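Local coordinates for protein BCL2-like 10 (Danio rerio, PDB 6FBX) that promotes cell survival, binding the BH3 segment of the apoptosis promoter Bad in a groove of its helical Bcl-2 fold, at residues Ser22-Ile27 / Leu42-Glu47; Ala36-Tyr41 / Glu141-Phe146; Glu60-Cys65 / Ala102-Ser107; Lys71-Val76 / Ala119-Asp124; Glu79-Gly84 / Trp88-Ser93. All coordinates share one frame; numbering follows the deposited sequence. Where two conformers were deposited one is given.

Contact 1: residues Ser22-Ile27 / Leu42-Glu47; sequences SFCSGI and LAKEME
Phe23 and Cys24, in the last part of helix 2-24, meet Lys44 of helix 34-49 on the surface of the Bcl-2 helical bundle. The apolar part is carried by the aliphatic chain of Lys44. Lys44 CG comes to the edge of the Phe23 ring, in the ring plane, 3.7 Å from Phe23 CE2. Further out, Lys44 CE lies 3.8 Å from Cys24 SG. The Lys44 chain bends at its second torsion (chi2 -67°) and then runs straight, which carries it past the ring rim to the cysteine.

The polar part belongs to the ammonium group. Lys44 NZ makes a salt bridge to Glu47 OE1 at 3.1 Å, one helical turn away on the same helix. It reaches that oxygen on the syn side, 26° out of the carboxylate plane. The other carboxylate oxygen, Glu47 OE2, forms a long, weak ion pair with Arg51. With alanine in place of Lys44, Glu47 would probably lose its salt-bridge partner, and the Phe23 edge its aliphatic neighbour.

Two waters complete the join. One bonds weakly to Lys44 NZ and donates to Phe23 O at 2.9 Å. That water also lies above one face of the Phe23 ring, toward the rim. The second accepts from Lys44 NZ at 2.8 Å and donates to Cys24 O, which also accepts from Ser103 OG.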
# COMPACT_ATOMS: atom_id res chain seq x y z
N SER A 22 3.69 10.62 -2.89
CA SER A 22 4.33 11.79 -3.48
C SER A 22 5.45 11.38 -4.42
O SER A 22 5.60 11.95 -5.51
CB SER A 22 4.88 12.70 -2.38
OG SER A 22 3.85 13.12 -1.49
N PHE A 23 6.25 10.39 -4.02
CA PHE A 23 7.32 9.87 -4.86
C PHE A 23 6.78 9.39 -6.20
O PHE A 23 7.42 9.58 -7.24
CB PHE A 23 8.03 8.76 -4.09
CG PHE A 23 9.17 8.12 -4.82
CD1 PHE A 23 10.33 8.82 -5.09
CD2 PHE A 23 9.10 6.78 -5.19
CE1 PHE A 23 11.39 8.21 -5.75
CE2 PHE A 23 10.14 6.17 -5.85
CZ PHE A 23 11.29 6.88 -6.12
N CYS A 24 5.60 8.77 -6.19
CA CYS A 24 4.95 8.31 -7.41
C CYS A 24 4.27 9.43 -8.18
O CYS A 24 3.83 9.20 -9.31
CB CYS A 24 3.92 7.23 -7.07
SG CYS A 24 4.65 5.71 -6.45
N SER A 25 4.17 10.63 -7.61
CA SER A 25 3.47 11.74 -8.23
C SER A 25 4.43 12.76 -8.85
O SER A 25 4.05 13.92 -9.04
CB SER A 25 2.56 12.43 -7.21
OG SER A 25 1.65 11.50 -6.65
N GLY A 26 5.65 12.34 -9.17
CA GLY A 26 6.60 13.20 -9.84
C GLY A 26 7.42 14.09 -8.93
O GLY A 26 8.30 14.81 -9.43
N ILE A 27 7.18 14.07 -7.62
CA ILE A 27 7.94 14.90 -6.69
C ILE A 27 9.26 14.21 -6.38
O ILE A 27 9.30 12.99 -6.14
CB ILE A 27 7.12 15.16 -5.41
CG1 ILE A 27 5.84 15.92 -5.75
CG2 ILE A 27 7.96 15.96 -4.41
CD1 ILE A 27 4.86 16.02 -4.60
N LEU A 42 11.55 -0.90 -2.49
CA LEU A 42 10.88 -2.19 -2.57
C LEU A 42 9.58 -2.10 -3.37
O LEU A 42 9.30 -2.97 -4.20
CB LEU A 42 10.61 -2.72 -1.17
CG LEU A 42 11.87 -3.15 -0.42
CD1 LEU A 42 11.59 -3.31 1.07
CD2 LEU A 42 12.40 -4.45 -1.00
N ALA A 43 8.78 -1.06 -3.12
CA ALA A 43 7.51 -0.93 -3.83
C ALA A 43 7.73 -0.66 -5.31
O ALA A 43 6.94 -1.12 -6.14
CB ALA A 43 6.66 0.17 -3.20
N LYS A 44 8.79 0.08 -5.66
CA LYS A 44 9.09 0.29 -7.08
C LYS A 44 9.68 -0.97 -7.71
O LYS A 44 9.47 -1.22 -8.90
CB LYS A 44 10.05 1.46 -7.25
CG LYS A 44 9.38 2.82 -7.16
CD LYS A 44 8.44 3.04 -8.34
CE LYS A 44 7.74 4.38 -8.25
NZ LYS A 44 6.75 4.53 -9.35
N GLU A 45 10.43 -1.75 -6.93
CA GLU A 45 10.89 -3.05 -7.42
C GLU A 45 9.70 -3.93 -7.77
O GLU A 45 9.66 -4.53 -8.85
CB GLU A 45 11.77 -3.72 -6.37
CG GLU A 45 12.36 -5.05 -6.82
CD GLU A 45 13.20 -5.70 -5.74
OE1 GLU A 45 13.29 -5.15 -4.63
OE2 GLU A 45 13.78 -6.78 -6.01
N MET A 46 8.70 -4.01 -6.89
CA MET A 46 7.54 -4.83 -7.18
C MET A 46 6.78 -4.30 -8.39
O MET A 46 6.30 -5.07 -9.22
CB MET A 46 6.61 -4.93 -5.97
CG MET A 46 5.58 -6.05 -6.13
SD MET A 46 4.37 -6.13 -4.81
CE MET A 46 5.31 -6.90 -3.50
N GLU A 47 6.68 -2.97 -8.52
CA GLU A 47 6.02 -2.42 -9.70
C GLU A 47 6.77 -2.79 -10.97
O GLU A 47 6.17 -3.23 -11.95
CB GLU A 47 5.88 -0.90 -9.61
CG GLU A 47 4.97 -0.36 -10.71
CD GLU A 47 4.86 1.15 -10.75
OE1 GLU A 47 5.24 1.81 -9.76
OE2 GLU A 47 4.39 1.67 -11.78
O HOH W 1 8.24 7.58 -9.19
O HOH W 2 5.05 6.40 -10.44

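Contact 2: residues Ala36-Tyr41 / Glu141-Phe146; sequences AEAMRY and EGFCRF
Ala38 and Cys144 mark the nearest backbone approach, 6.3 Å between their CA atoms, where segments 36-41 and 141-146 cross at 56° with axes 9.7 Å apart. Phe143 is the main side chain on the second helix. Its CG is anti to the backbone N (chi1 165°), and the ring reaches across to helix 34-49. The far rim does the touching. Phe143 CE2 lies 3.9 Å from Ala38 CB, and Phe143 CZ lies 3.6 Å from Met39 CE. Both methyl groups approach the ring obliquely.

The Met39 chain bends at chi2 and chi3 and runs at about a right angle to Phe143. This brings the sulfur near as well: Met39 SD is 5.1 Å from the centroid of the Phe143 ring, 55° off the normal, an oblique Met-aromatic contact. Ala38 also meets Cys144 SG, but Cys144 is modelled in two conformers and this touch is less certain.

Further aromatic side chains meet the ring. Trp88 and Trp140 do so edge-to-face, and Phe147 adjoins it. Leu42 and Val92 also pack on it. The contact thus seats the C-terminal helix 139-146 against helix 34-49. Phe143 and Cys144 lie in the last part of a sequence that matches the BH2 signature of Bcl-2 proteins.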
# COMPACT_ATOMS: atom_id res chain seq x y z
N ALA A 36 11.19 5.05 4.70
CA ALA A 36 10.76 5.61 3.43
C ALA A 36 11.72 5.23 2.31
O ALA A 36 11.28 4.85 1.21
CB ALA A 36 10.63 7.13 3.54
N GLU A 37 13.02 5.32 2.56
CA GLU A 37 13.99 4.89 1.56
C GLU A 37 13.77 3.43 1.18
O GLU A 37 13.82 3.06 0.00
CB GLU A 37 15.42 5.09 2.07
CG GLU A 37 16.49 4.75 1.05
CD GLU A 37 17.87 5.21 1.47
OE1 GLU A 37 18.82 5.03 0.68
OE2 GLU A 37 18.01 5.75 2.59
N ALA A 38 13.49 2.58 2.18
CA ALA A 38 13.27 1.17 1.91
C ALA A 38 11.99 0.94 1.12
O ALA A 38 11.98 0.16 0.15
CB ALA A 38 13.23 0.39 3.22
N MET A 39 10.90 1.60 1.50
CA MET A 39 9.63 1.38 0.81
C MET A 39 9.70 1.89 -0.63
O MET A 39 9.18 1.25 -1.54
CB MET A 39 8.49 2.06 1.56
CG MET A 39 7.12 1.85 0.91
SD MET A 39 6.63 0.12 0.82
CE MET A 39 6.10 -0.16 2.50
N ARG A 40 10.32 3.05 -0.84
CA ARG A 40 10.52 3.56 -2.19
C ARG A 40 11.20 2.51 -3.07
O ARG A 40 10.79 2.28 -4.21
CB ARG A 40 11.37 4.83 -2.16
CG ARG A 40 10.66 6.06 -1.68
CD ARG A 40 11.57 7.25 -1.87
NE ARG A 40 11.04 8.48 -1.29
CZ ARG A 40 11.61 9.67 -1.46
NH1 ARG A 40 12.71 9.80 -2.20
NH2 ARG A 40 11.07 10.75 -0.90
N TYR A 41 12.25 1.88 -2.54
CA TYR A 41 12.99 0.89 -3.32
C TYR A 41 12.14 -0.36 -3.55
O TYR A 41 12.02 -0.84 -4.69
CB TYR A 41 14.29 0.53 -2.61
CG TYR A 41 15.09 -0.54 -3.31
CD1 TYR A 41 14.89 -1.89 -3.03
CD2 TYR A 41 16.06 -0.21 -4.25
CE1 TYR A 41 15.62 -2.87 -3.67
CE2 TYR A 41 16.79 -1.18 -4.89
CZ TYR A 41 16.57 -2.51 -4.60
OH TYR A 41 17.30 -3.49 -5.24
N GLU A 141 10.33 -0.22 11.51
CA GLU A 141 11.74 -0.50 11.71
C GLU A 141 12.02 -1.98 11.49
O GLU A 141 13.07 -2.35 10.94
CB GLU A 141 12.18 -0.05 13.10
CG GLU A 141 12.02 1.45 13.34
CD GLU A 141 10.59 1.84 13.67
OE1 GLU A 141 10.21 3.01 13.41
OE2 GLU A 141 9.84 1.00 14.21
N GLY A 142 11.09 -2.85 11.88
CA GLY A 142 11.22 -4.26 11.55
C GLY A 142 11.13 -4.52 10.06
O GLY A 142 11.84 -5.37 9.52
N PHE A 143 10.23 -3.80 9.38
CA PHE A 143 10.18 -3.84 7.92
C PHE A 143 11.54 -3.53 7.32
O PHE A 143 12.02 -4.23 6.43
CB PHE A 143 9.11 -2.85 7.44
CG PHE A 143 9.16 -2.52 5.97
CD1 PHE A 143 8.61 -3.37 5.03
CD2 PHE A 143 9.72 -1.33 5.54
CE1 PHE A 143 8.64 -3.05 3.67
CE2 PHE A 143 9.76 -1.01 4.19
CZ PHE A 143 9.22 -1.87 3.26
N CYS A 144 12.19 -2.47 7.83
CA CYS A 144 13.51 -2.09 7.33
C CYS A 144 14.50 -3.23 7.48
O CYS A 144 15.22 -3.58 6.54
CB CYS A 144 14.02 -0.86 8.07
SG CYS A 144 13.36 0.67 7.48
N ARG A 145 14.57 -3.81 8.68
CA ARG A 145 15.58 -4.82 8.96
C ARG A 145 15.26 -6.14 8.29
O ARG A 145 16.19 -6.89 7.93
CB ARG A 145 15.71 -4.99 10.47
CG ARG A 145 15.90 -3.67 11.19
CD ARG A 145 15.98 -3.83 12.69
NE ARG A 145 17.29 -4.31 13.09
CZ ARG A 145 17.62 -5.59 13.20
NH1 ARG A 145 16.74 -6.55 12.95
NH2 ARG A 145 18.85 -5.91 13.56
N PHE A 146 13.98 -6.46 8.11
CA PHE A 146 13.63 -7.70 7.43
C PHE A 146 14.17 -7.72 6.00
O PHE A 146 14.65 -8.76 5.53
CB PHE A 146 12.11 -7.89 7.43
CG PHE A 146 11.66 -9.12 6.69
CD1 PHE A 146 11.13 -9.03 5.42
CD2 PHE A 146 11.77 -10.37 7.27
CE1 PHE A 146 10.72 -10.15 4.74
CE2 PHE A 146 11.36 -11.51 6.60
CZ PHE A 146 10.83 -11.40 5.33

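Contact 3: residues Glu60-Cys65 / Ala102-Ser107; sequences EFLDTC and ASELLS
Glu60 O, on the helix that sends Leu62 across to Glu104 and Leu105, is gripped twice by one residue. Thr64 N donates to Glu60 O at 2.9 Å, and Thr64 OG1 donates to Glu60 O at 3.2 Å. The hydroxyl comes from above the carbonyl plane, 37° out of it. Both bonds lie within helix 51-65 of the Bcl-2 bundle. The same two residues also reach the bound peptide, a separate partner: Glu60 OE2 pairs with a basic side chain of the peptide, and Thr64 OG1 bonds to an aromatic one.

The contact with helix 88-107 itself is apolar and centred on Leu62. Both methyl groups of Leu62 take part. Leu62 CD1 rests on the aliphatic part of Glu104, 3.5 Å from Glu104 CG. Leu62 CD2 meets Leu105 CD2 at 3.8 Å. Leu62 CD1 also lies 3.9 Å from Leu105 CD2, which places that leucine methyl against both branches of Leu62.

Glu104 has its CG anti to the backbone N, and a bend at chi2 (70°) turns the carboxylate away from Leu62. Asp63 OD2 and Glu104 OE2 stay 6.8 Å apart. Their like charges are probably offset by one arginine between them, with Glu104 OE2 in a salt bridge to Arg108 NE and Asp63 OD2 in another to Arg108 NH2.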
# COMPACT_ATOMS: atom_id res chain seq x y z
N GLU A 60 -8.79 -0.99 -14.22
CA GLU A 60 -10.01 -1.75 -13.93
C GLU A 60 -10.64 -1.28 -12.62
O GLU A 60 -11.84 -1.00 -12.55
CB GLU A 60 -9.72 -3.25 -13.86
CG GLU A 60 -9.54 -3.94 -15.20
CD GLU A 60 -9.41 -5.44 -15.05
OE1 GLU A 60 -8.31 -5.92 -14.69
OE2 GLU A 60 -10.42 -6.15 -15.27
N PHE A 61 -9.82 -1.22 -11.57
CA PHE A 61 -10.28 -0.78 -10.25
C PHE A 61 -11.01 0.55 -10.33
O PHE A 61 -12.16 0.67 -9.91
CB PHE A 61 -9.06 -0.70 -9.31
CG PHE A 61 -9.36 -0.12 -7.95
CD1 PHE A 61 -9.49 -0.95 -6.85
CD2 PHE A 61 -9.47 1.24 -7.77
CE1 PHE A 61 -9.74 -0.43 -5.60
CE2 PHE A 61 -9.72 1.77 -6.51
CZ PHE A 61 -9.86 0.93 -5.43
N LEU A 62 -10.35 1.57 -10.89
CA LEU A 62 -10.95 2.90 -10.91
C LEU A 62 -12.18 2.95 -11.80
O LEU A 62 -13.07 3.79 -11.57
CB LEU A 62 -9.92 3.93 -11.38
CG LEU A 62 -8.78 4.22 -10.40
CD1 LEU A 62 -7.77 5.17 -11.04
CD2 LEU A 62 -9.29 4.80 -9.09
N ASP A 63 -12.28 2.08 -12.80
CA ASP A 63 -13.44 2.08 -13.68
C ASP A 63 -14.62 1.31 -13.09
O ASP A 63 -15.76 1.53 -13.53
CB ASP A 63 -13.08 1.49 -15.04
CG ASP A 63 -12.12 2.37 -15.82
OD1 ASP A 63 -11.32 1.83 -16.61
OD2 ASP A 63 -12.16 3.60 -15.63
N THR A 64 -14.39 0.41 -12.13
CA THR A 64 -15.47 -0.32 -11.49
C THR A 64 -15.81 0.20 -10.11
O THR A 64 -16.88 -0.15 -9.58
CB THR A 64 -15.12 -1.82 -11.39
OG1 THR A 64 -14.02 -2.00 -10.50
CG2 THR A 64 -14.78 -2.39 -12.76
N CYS A 65 -14.96 1.03 -9.51
CA CYS A 65 -15.19 1.47 -8.14
C CYS A 65 -16.23 2.57 -8.08
O CYS A 65 -17.23 2.46 -7.35
CB CYS A 65 -13.89 1.95 -7.51
SG CYS A 65 -14.15 2.72 -5.90
N ALA A 102 -2.70 6.24 -7.37
CA ALA A 102 -2.54 7.68 -7.23
C ALA A 102 -2.05 8.32 -8.52
O ALA A 102 -2.54 9.37 -8.93
CB ALA A 102 -1.57 7.98 -6.08
N SER A 103 -1.07 7.68 -9.18
CA SER A 103 -0.55 8.23 -10.43
C SER A 103 -1.63 8.24 -11.51
O SER A 103 -1.69 9.17 -12.32
CB SER A 103 0.66 7.41 -10.89
OG SER A 103 1.66 7.39 -9.90
N GLU A 104 -2.47 7.21 -11.55
CA GLU A 104 -3.54 7.16 -12.54
C GLU A 104 -4.58 8.24 -12.28
O GLU A 104 -5.06 8.88 -13.22
CB GLU A 104 -4.18 5.77 -12.55
CG GLU A 104 -5.35 5.60 -13.51
CD GLU A 104 -4.93 5.61 -14.96
OE1 GLU A 104 -3.77 5.24 -15.24
OE2 GLU A 104 -5.75 5.98 -15.82
N LEU A 105 -4.92 8.47 -11.01
CA LEU A 105 -5.88 9.53 -10.69
C LEU A 105 -5.35 10.90 -11.10
O LEU A 105 -6.10 11.73 -11.62
CB LEU A 105 -6.21 9.50 -9.20
CG LEU A 105 -7.07 8.31 -8.76
CD1 LEU A 105 -7.01 8.12 -7.24
CD2 LEU A 105 -8.51 8.49 -9.21
N LEU A 106 -4.06 11.14 -10.88
CA LEU A 106 -3.46 12.39 -11.36
C LEU A 106 -3.51 12.48 -12.88
O LEU A 106 -3.82 13.54 -13.43
CB LEU A 106 -2.02 12.50 -10.86
CG LEU A 106 -1.83 13.21 -9.52
CD1 LEU A 106 -2.70 12.59 -8.43
CD2 LEU A 106 -0.37 13.19 -9.10
N SER A 107 -3.20 11.38 -13.57
CA SER A 107 -3.28 11.38 -15.03
C SER A 107 -4.68 11.73 -15.51
O SER A 107 -4.83 12.32 -16.59
CB SER A 107 -2.86 10.01 -15.58
OG SER A 107 -1.48 9.80 -15.42

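Contact 4: residues Lys71-Val76 / Ala119-Asp124; sequences KCLQSV and AETIAD
Thr121, Leu73 and Gln74 carry this contact, which joins helix 69-80 to helix 112-129 inside the Bcl-2 bundle. The two segments cross at -37° with their axes 9.8 Å apart.

Thr121 uses its methyl group. Thr121 CG2 is anti to the backbone N, on the branch directed at the other helix, and lies 3.4 Å from Gln74 CG. That is a close approach for two carbons. Thr121 OG1 bonds to Arg117 O on its own helix and weakly to Ser70 OG of helix 69-80.

Leu73 fills the neighbouring place. Leu73 CD2 is 4.2 Å from Thr121 CG2 and 4.4 Å from Ile122 CG1. Phe97 and Thr98 of helix 88-107 touch Leu73 as well, and Ile122 also packs on Thr98.

Gln74 is extended beyond CG and crosses Thr121 obliquely. Its amide reaches past the methyl to a water. Gln74 NE2 donates to that water at 2.6 Å, and the water donates to Thr121 O at 2.9 Å.

The direct touches between the two segments are carbon to carbon. They are joined mainly by van der Waals packing, and their polar link runs through a water.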
# COMPACT_ATOMS: atom_id res chain seq x y z
N LYS A 71 -12.78 3.61 -0.12
CA LYS A 71 -13.64 2.52 0.34
C LYS A 71 -13.36 1.25 -0.45
O LYS A 71 -13.26 0.16 0.13
CB LYS A 71 -15.11 2.92 0.21
CG LYS A 71 -16.10 1.86 0.68
CD LYS A 71 -15.90 1.51 2.15
CE LYS A 71 -17.05 0.66 2.67
NZ LYS A 71 -16.81 0.18 4.06
N CYS A 72 -13.22 1.36 -1.77
CA CYS A 72 -12.92 0.19 -2.59
C CYS A 72 -11.57 -0.40 -2.23
O CYS A 72 -11.40 -1.63 -2.26
CB CYS A 72 -12.97 0.57 -4.07
SG CYS A 72 -14.60 1.18 -4.62
N LEU A 73 -10.59 0.44 -1.89
CA LEU A 73 -9.27 -0.06 -1.52
C LEU A 73 -9.32 -0.86 -0.23
O LEU A 73 -8.62 -1.87 -0.09
CB LEU A 73 -8.28 1.11 -1.40
CG LEU A 73 -6.84 0.77 -1.01
CD1 LEU A 73 -6.18 -0.11 -2.07
CD2 LEU A 73 -6.03 2.03 -0.79
N GLN A 74 -10.14 -0.43 0.73
CA GLN A 74 -10.31 -1.20 1.96
C GLN A 74 -10.78 -2.62 1.65
O GLN A 74 -10.31 -3.58 2.26
CB GLN A 74 -11.29 -0.50 2.90
CG GLN A 74 -10.77 0.77 3.52
CD GLN A 74 -11.79 1.45 4.41
OE1 GLN A 74 -12.99 1.27 4.23
NE2 GLN A 74 -11.31 2.23 5.38
N SER A 75 -11.71 -2.76 0.71
CA SER A 75 -12.23 -4.09 0.39
C SER A 75 -11.17 -4.94 -0.29
O SER A 75 -11.10 -6.15 -0.07
CB SER A 75 -13.48 -3.97 -0.48
OG SER A 75 -13.18 -3.36 -1.72
N VAL A 76 -10.33 -4.33 -1.13
CA VAL A 76 -9.24 -5.07 -1.76
C VAL A 76 -8.22 -5.52 -0.72
O VAL A 76 -7.80 -6.68 -0.71
CB VAL A 76 -8.59 -4.22 -2.87
CG1 VAL A 76 -7.32 -4.89 -3.40
CG2 VAL A 76 -9.57 -3.99 -4.00
N ALA A 119 -3.78 7.54 1.25
CA ALA A 119 -2.76 7.40 2.28
C ALA A 119 -3.40 7.16 3.65
O ALA A 119 -2.94 6.31 4.42
CB ALA A 119 -1.87 8.64 2.32
N GLU A 120 -4.46 7.91 3.95
CA GLU A 120 -5.14 7.74 5.23
C GLU A 120 -5.81 6.37 5.32
O GLU A 120 -5.86 5.78 6.41
CB GLU A 120 -6.18 8.84 5.42
CG GLU A 120 -5.57 10.23 5.56
CD GLU A 120 -6.61 11.32 5.65
OE1 GLU A 120 -6.55 12.12 6.61
OE2 GLU A 120 -7.50 11.38 4.77
N THR A 121 -6.31 5.85 4.20
CA THR A 121 -6.91 4.52 4.20
C THR A 121 -5.88 3.45 4.54
O THR A 121 -6.15 2.55 5.35
CB THR A 121 -7.56 4.24 2.85
OG1 THR A 121 -8.60 5.20 2.63
CG2 THR A 121 -8.15 2.84 2.79
N ILE A 122 -4.69 3.52 3.94
CA ILE A 122 -3.62 2.59 4.29
C ILE A 122 -3.28 2.73 5.77
O ILE A 122 -3.14 1.74 6.50
CB ILE A 122 -2.38 2.83 3.41
CG1 ILE A 122 -2.66 2.41 1.97
CG2 ILE A 122 -1.17 2.06 3.96
CD1 ILE A 122 -1.56 2.80 0.99
N ALA A 123 -3.11 3.98 6.23
CA ALA A 123 -2.72 4.22 7.62
C ALA A 123 -3.75 3.66 8.59
O ALA A 123 -3.40 3.01 9.58
CB ALA A 123 -2.52 5.71 7.84
N ASP A 124 -5.04 3.91 8.33
CA ASP A 124 -6.08 3.40 9.22
C ASP A 124 -6.09 1.88 9.26
O ASP A 124 -6.27 1.27 10.32
CB ASP A 124 -7.45 3.93 8.81
CG ASP A 124 -7.64 5.40 9.15
OD1 ASP A 124 -8.48 6.06 8.50
OD2 ASP A 124 -6.95 5.90 10.06
O HOH W 3 -8.84 1.97 6.11

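Contact 5: residues Glu79-Gly84 / Trp88-Ser93; sequences ELVGDG and WGRVVS
Asp83 and Arg90 come at each other from opposite directions, with the carboxylate plane 88° from the guanidinium plane. The pair is a salt bridge, but its hydrogen bonds are all weak. Arg90 NH2 is 2.9 Å from Asp83 OD2, where the bond is strongly bent. Arg90 NH2 is also 3.3 Å from Asp83 OD1, with a straighter N-H...O angle of 156°. OD1 lies in the guanidinium plane at its edge, while OD2 approaches obliquely. Asp83 is poorly ordered, and its OD2 has a second partner, a basic side chain of the bound peptide.

The extended Arg90 chain carries the guanidinium from helix 88-107 to the type I turn Val81 to Gly84, where Asp83 sits. Arg90 ends the Asn-Trp-Gly-Arg sequence of BH1, in which Asn87 OD1, just before the helix, accepts from Arg90 N. A leucine in place of Arg90 is likely to leave Asp83 without its partner in the chain.

Leu80 O lies over one guanidinium face, 3.7 Å above the plane and toward the rim. Leu80 O accepts a hydrogen bond from a basic side chain of the bound peptide. Val81 CG1 touches the arginine chain, 4.3 Å from Arg90 CD. Leu80 CD2 touches the start of the next helix, 3.7 Å from Arg90 O.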
# COMPACT_ATOMS: atom_id res chain seq x y z
N GLU A 79 -9.47 -8.43 1.15
CA GLU A 79 -9.43 -9.66 0.37
C GLU A 79 -8.00 -10.14 0.15
O GLU A 79 -7.76 -11.35 0.11
CB GLU A 79 -10.13 -9.46 -0.97
CG GLU A 79 -11.65 -9.57 -0.90
CD GLU A 79 -12.11 -10.98 -0.60
OE1 GLU A 79 -11.31 -11.93 -0.80
OE2 GLU A 79 -13.26 -11.15 -0.16
N LEU A 80 -7.06 -9.21 -0.00
CA LEU A 80 -5.66 -9.60 -0.14
C LEU A 80 -5.22 -10.48 1.02
O LEU A 80 -4.60 -11.54 0.82
CB LEU A 80 -4.78 -8.35 -0.23
CG LEU A 80 -3.26 -8.53 -0.16
CD1 LEU A 80 -2.78 -9.56 -1.18
CD2 LEU A 80 -2.57 -7.20 -0.39
N VAL A 81 -5.54 -10.07 2.25
CA VAL A 81 -5.18 -10.83 3.44
C VAL A 81 -6.35 -11.70 3.92
O VAL A 81 -6.35 -12.15 5.06
CB VAL A 81 -4.69 -9.90 4.56
CG1 VAL A 81 -3.55 -9.01 4.06
CG2 VAL A 81 -5.85 -9.07 5.13
N GLY A 82 -7.34 -11.94 3.06
CA GLY A 82 -8.53 -12.67 3.45
C GLY A 82 -8.27 -14.09 3.92
O GLY A 82 -9.17 -14.71 4.50
N ASP A 83 -7.08 -14.62 3.68
CA ASP A 83 -6.72 -15.96 4.14
C ASP A 83 -6.13 -15.94 5.55
O ASP A 83 -5.53 -16.93 5.97
CB ASP A 83 -5.73 -16.60 3.17
CG ASP A 83 -4.42 -15.85 3.08
OD1 ASP A 83 -3.49 -16.20 3.84
OD2 ASP A 83 -4.32 -14.92 2.26
N GLY A 84 -6.30 -14.84 6.29
CA GLY A 84 -5.83 -14.74 7.65
C GLY A 84 -4.35 -14.49 7.80
O GLY A 84 -3.90 -14.20 8.92
N TRP A 88 5.18 -8.94 5.11
CA TRP A 88 5.65 -7.66 4.59
C TRP A 88 5.49 -7.57 3.07
O TRP A 88 5.28 -6.48 2.54
CB TRP A 88 7.11 -7.43 4.98
CG TRP A 88 7.31 -7.06 6.42
CD1 TRP A 88 8.10 -7.72 7.33
CD2 TRP A 88 6.74 -5.95 7.11
NE1 TRP A 88 8.04 -7.08 8.55
CE2 TRP A 88 7.22 -5.99 8.44
CE3 TRP A 88 5.87 -4.92 6.75
CZ2 TRP A 88 6.85 -5.05 9.40
CZ3 TRP A 88 5.50 -3.98 7.70
CH2 TRP A 88 5.99 -4.05 9.01
N GLY A 89 5.58 -8.70 2.37
CA GLY A 89 5.39 -8.68 0.93
C GLY A 89 4.01 -8.19 0.53
O GLY A 89 3.85 -7.44 -0.44
N ARG A 90 2.98 -8.61 1.28
CA ARG A 90 1.63 -8.14 0.98
C ARG A 90 1.49 -6.66 1.30
O ARG A 90 0.78 -5.93 0.60
CB ARG A 90 0.62 -8.97 1.77
CG ARG A 90 0.56 -10.41 1.30
CD ARG A 90 -0.37 -11.25 2.13
NE ARG A 90 -0.46 -12.61 1.62
CZ ARG A 90 -1.29 -13.54 2.09
NH1 ARG A 90 -1.30 -14.75 1.55
NH2 ARG A 90 -2.10 -13.26 3.10
N VAL A 91 2.16 -6.19 2.35
CA VAL A 91 2.19 -4.76 2.66
C VAL A 91 2.80 -3.98 1.51
O VAL A 91 2.29 -2.94 1.10
CB VAL A 91 2.95 -4.52 3.98
CG1 VAL A 91 3.17 -3.02 4.21
CG2 VAL A 91 2.19 -5.13 5.15
N VAL A 92 3.93 -4.46 0.98
CA VAL A 92 4.56 -3.78 -0.14
C VAL A 92 3.60 -3.67 -1.31
O VAL A 92 3.49 -2.62 -1.95
CB VAL A 92 5.87 -4.49 -0.54
CG1 VAL A 92 6.42 -3.92 -1.85
CG2 VAL A 92 6.91 -4.34 0.57
N SER A 93 2.88 -4.75 -1.62
CA SER A 93 1.95 -4.72 -2.75
C SER A 93 0.86 -3.69 -2.54
O SER A 93 0.41 -3.07 -3.51
CB SER A 93 1.34 -6.10 -2.98
OG SER A 93 0.28 -6.38 -2.09

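How the contacts relate
From the N terminus, contact 1 closes first, bringing helix 34-49 back to the last part of helix 2-24. Contact 2 starts within that span and closes about 100 residues later, so the two cross. They also touch where Phe23 packs on Arg40. Contacts 3, 4 and 5 all follow contact 1 and lie within the span of contact 2. Contacts 3 and 4 cross each other, and the Cys65-Cys72 disulfide joins them directly. Contact 5 is the shortest loop and sits inside both. Helix 88-107 serves contacts 3 and 5. Contact 1 meets it at both ends: Ser25 packs on Leu106 of contact 3, and Met46 packs on Val92 of contact 5.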